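Local coordinates for protein peroxide stress regulator PerR, FUR family (Streptococcus pyogenes, PDB 4I7H) that probably senses peroxide stress through a bound metal ion and regulates transcription accordingly, as a member of the FUR family, at residues B[98-103]-B[111-116]. Residues are numbered along the deposited sequence; the frame is centred on the assembly and turned at random.
Sequences QHVNVV and ADFMDV. With NI (nickel (II) ion), chain F.
An antiparallel beta hairpin of the FUR-family fold pairs strand 98-104 with strand 110-115, and its histidine, His-99, binds nickel. Gln-98 and Asp-115, Val-100 and Phe-113, and Val-102 and Ala-111 are hydrogen-bonded pairs, each closed by two backbone bonds. His-99 faces Met-114, and Asn-101 faces Asp-112, in the non-hydrogen-bonded pairs between them.

On the sheet face that carries His-99, NE2 of this residue binds the nickel ion at 2.4 Å. The other ring nitrogen, ND1, gives its proton to a water 2.7 Å away, in the ring plane. This water in turn donates to Asp-112 OD2, also at 2.7 Å. The ring is thus held at both nitrogens, and the water ties it to the opposite strand. CG of Met-114 comes within 3.7 Å of His-99 CE1. His-4, Asn-15, His-19 and His-97 complete the nickel site, and Ser-5 OG is also hydrogen-bonded to Asp-112 OD2.

The other face is largely apolar. The Phe-113 ring, its chi1 of 68° setting CG in the gap flanked by the backbone N and C, reaches over its partner strand. Its CE2 meets Val-100 CG2 at 3.5 Å, while its CD2 lies 3.4 Å from Val-102 CG2. At the end of this face Gln-98 and Asp-115 run side by side. Gln-98 NE2 donates to Asp-115 OD2 at 3.0 Å, nearly in its own amide plane but from above the carboxylate plane. The same carboxylate accepts the backbone N-H groups of Asp-117 and Val-118, where helix 118-129 begins.

Strand 98-104 has strand 140-143 on its other side, running parallel. Gln-128, Thr-129 and Tyr-131 of the second subunit pack on Phe-113, Ala-111 and Val-102, so this face meets the dimer partner.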
loop_
_atom_site.group_PDB
_atom_site.type_symbol
_atom_site.label_atom_id
_atom_site.label_comp_id
_atom_site.label_asym_id
_atom_site.label_seq_id
_atom_site.Cartn_x
_atom_site.Cartn_y
_atom_site.Cartn_z
ATOM N N GLN B 98 -6.301 9.323 0.282
ATOM C CA GLN B 98 -6.579 9.700 -1.092
ATOM C C GLN B 98 -7.672 8.767 -1.616
ATOM O O GLN B 98 -8.164 7.901 -0.882
ATOM C CB GLN B 98 -5.310 9.599 -1.960
ATOM C CG GLN B 98 -4.777 8.160 -2.122
ATOM C CD GLN B 98 -3.687 8.025 -3.203
ATOM O OE1 GLN B 98 -3.461 8.935 -4.003
ATOM N NE2 GLN B 98 -3.029 6.868 -3.235
ATOM N N HIS B 99 -8.049 8.944 -2.876
ATOM C CA HIS B 99 -9.079 8.108 -3.493
ATOM C C HIS B 99 -8.576 7.591 -4.809
ATOM O O HIS B 99 -8.089 8.367 -5.632
ATOM C CB HIS B 99 -10.367 8.905 -3.690
ATOM C CG HIS B 99 -11.038 9.243 -2.403
ATOM N ND1 HIS B 99 -11.914 8.374 -1.789
ATOM C CD2 HIS B 99 -10.912 10.308 -1.573
ATOM C CE1 HIS B 99 -12.339 8.908 -0.659
ATOM N NE2 HIS B 99 -11.737 10.066 -0.499
ATOM N N VAL B 100 -8.668 6.274 -4.990
ATOM C CA VAL B 100 -8.137 5.646 -6.193
ATOM C C VAL B 100 -9.163 4.758 -6.904
ATOM O O VAL B 100 -10.129 4.275 -6.284
ATOM C CB VAL B 100 -6.762 4.937 -5.923
ATOM C CG1 VAL B 100 -6.363 5.025 -4.469
ATOM C CG2 VAL B 100 -6.732 3.491 -6.427
ATOM N N ASN B 101 -8.968 4.573 -8.204
ATOM C CA ASN B 101 -9.908 3.799 -9.014
ATOM C C ASN B 101 -9.621 2.304 -9.046
ATOM O O ASN B 101 -8.460 1.899 -8.940
ATOM C CB ASN B 101 -9.929 4.365 -10.437
ATOM C CG ASN B 101 -10.645 5.697 -10.513
ATOM O OD1 ASN B 101 -11.673 5.889 -9.856
ATOM N ND2 ASN B 101 -10.119 6.620 -11.307
ATOM N N VAL B 102 -10.680 1.491 -9.156
ATOM C CA VAL B 102 -10.544 0.088 -9.581
ATOM C C VAL B 102 -11.329 -0.073 -10.882
ATOM O O VAL B 102 -12.458 0.412 -10.982
ATOM C CB VAL B 102 -11.198 -0.925 -8.630
ATOM C CG1 VAL B 102 -10.485 -2.288 -8.718
ATOM C CG2 VAL B 102 -11.269 -0.411 -7.228
ATOM N N VAL B 103 -10.750 -0.764 -11.858
ATOM C CA VAL B 103 -11.426 -0.981 -13.117
ATOM C C VAL B 103 -11.782 -2.464 -13.267
ATOM O O VAL B 103 -10.963 -3.341 -12.943
ATOM C CB VAL B 103 -10.552 -0.531 -14.295
ATOM C CG1 VAL B 103 -11.337 -0.638 -15.624
ATOM C CG2 VAL B 103 -10.066 0.914 -14.065
ATOM N N ALA B 111 -14.935 2.018 -10.264
ATOM C CA ALA B 111 -15.374 2.388 -8.922
ATOM C C ALA B 111 -14.177 2.994 -8.209
ATOM O O ALA B 111 -13.028 2.748 -8.594
ATOM C CB ALA B 111 -15.860 1.173 -8.169
ATOM N N ASP B 112 -14.430 3.776 -7.174
ATOM C CA ASP B 112 -13.331 4.353 -6.422
ATOM C C ASP B 112 -13.364 3.915 -4.965
ATOM O O ASP B 112 -14.400 3.485 -4.432
ATOM C CB ASP B 112 -13.319 5.878 -6.526
ATOM C CG ASP B 112 -14.609 6.499 -6.038
ATOM O OD1 ASP B 112 -15.536 6.651 -6.859
ATOM O OD2 ASP B 112 -14.701 6.827 -4.834
ATOM N N PHE B 113 -12.206 3.994 -4.330
ATOM C CA PHE B 113 -12.097 3.621 -2.939
ATOM C C PHE B 113 -11.070 4.508 -2.240
ATOM O O PHE B 113 -10.217 5.150 -2.874
ATOM C CB PHE B 113 -11.768 2.131 -2.791
ATOM C CG PHE B 113 -10.393 1.757 -3.280
ATOM C CD1 PHE B 113 -9.325 1.668 -2.386
ATOM C CD2 PHE B 113 -10.164 1.489 -4.624
ATOM C CE1 PHE B 113 -8.054 1.323 -2.829
ATOM C CE2 PHE B 113 -8.880 1.148 -5.076
ATOM C CZ PHE B 113 -7.836 1.063 -4.169
ATOM N N MET B 114 -11.195 4.554 -0.925
ATOM C CA MET B 114 -10.391 5.418 -0.094
ATOM C C MET B 114 -9.120 4.673 0.332
ATOM O O MET B 114 -9.184 3.533 0.815
ATOM C CB MET B 114 -11.238 5.786 1.116
ATOM C CG MET B 114 -10.725 6.882 1.962
ATOM S SD MET B 114 -11.880 7.022 3.341
ATOM C CE MET B 114 -10.782 7.739 4.548
ATOM N N ASP B 115 -7.968 5.299 0.135
ATOM C CA ASP B 115 -6.690 4.632 0.382
ATOM C C ASP B 115 -5.831 5.419 1.358
ATOM O O ASP B 115 -5.789 6.644 1.296
ATOM C CB ASP B 115 -5.907 4.494 -0.913
ATOM C CG ASP B 115 -4.423 4.192 -0.666
ATOM O OD1 ASP B 115 -4.092 3.038 -0.265
ATOM O OD2 ASP B 115 -3.594 5.111 -0.854
ATOM N N VAL B 116 -5.148 4.702 2.244
ATOM C CA VAL B 116 -4.214 5.312 3.177
ATOM C C VAL B 116 -2.845 4.638 3.103
ATOM O O VAL B 116 -1.917 5.057 3.793
ATOM C CB VAL B 116 -4.726 5.236 4.641
ATOM C CG1 VAL B 116 -5.935 6.151 4.836
ATOM C CG2 VAL B 116 -5.080 3.805 5.005
HETATM NI NI NI F . -11.820 12.039 0.823
HETATM O O HOH W 1 -13.476 6.334 -2.459
#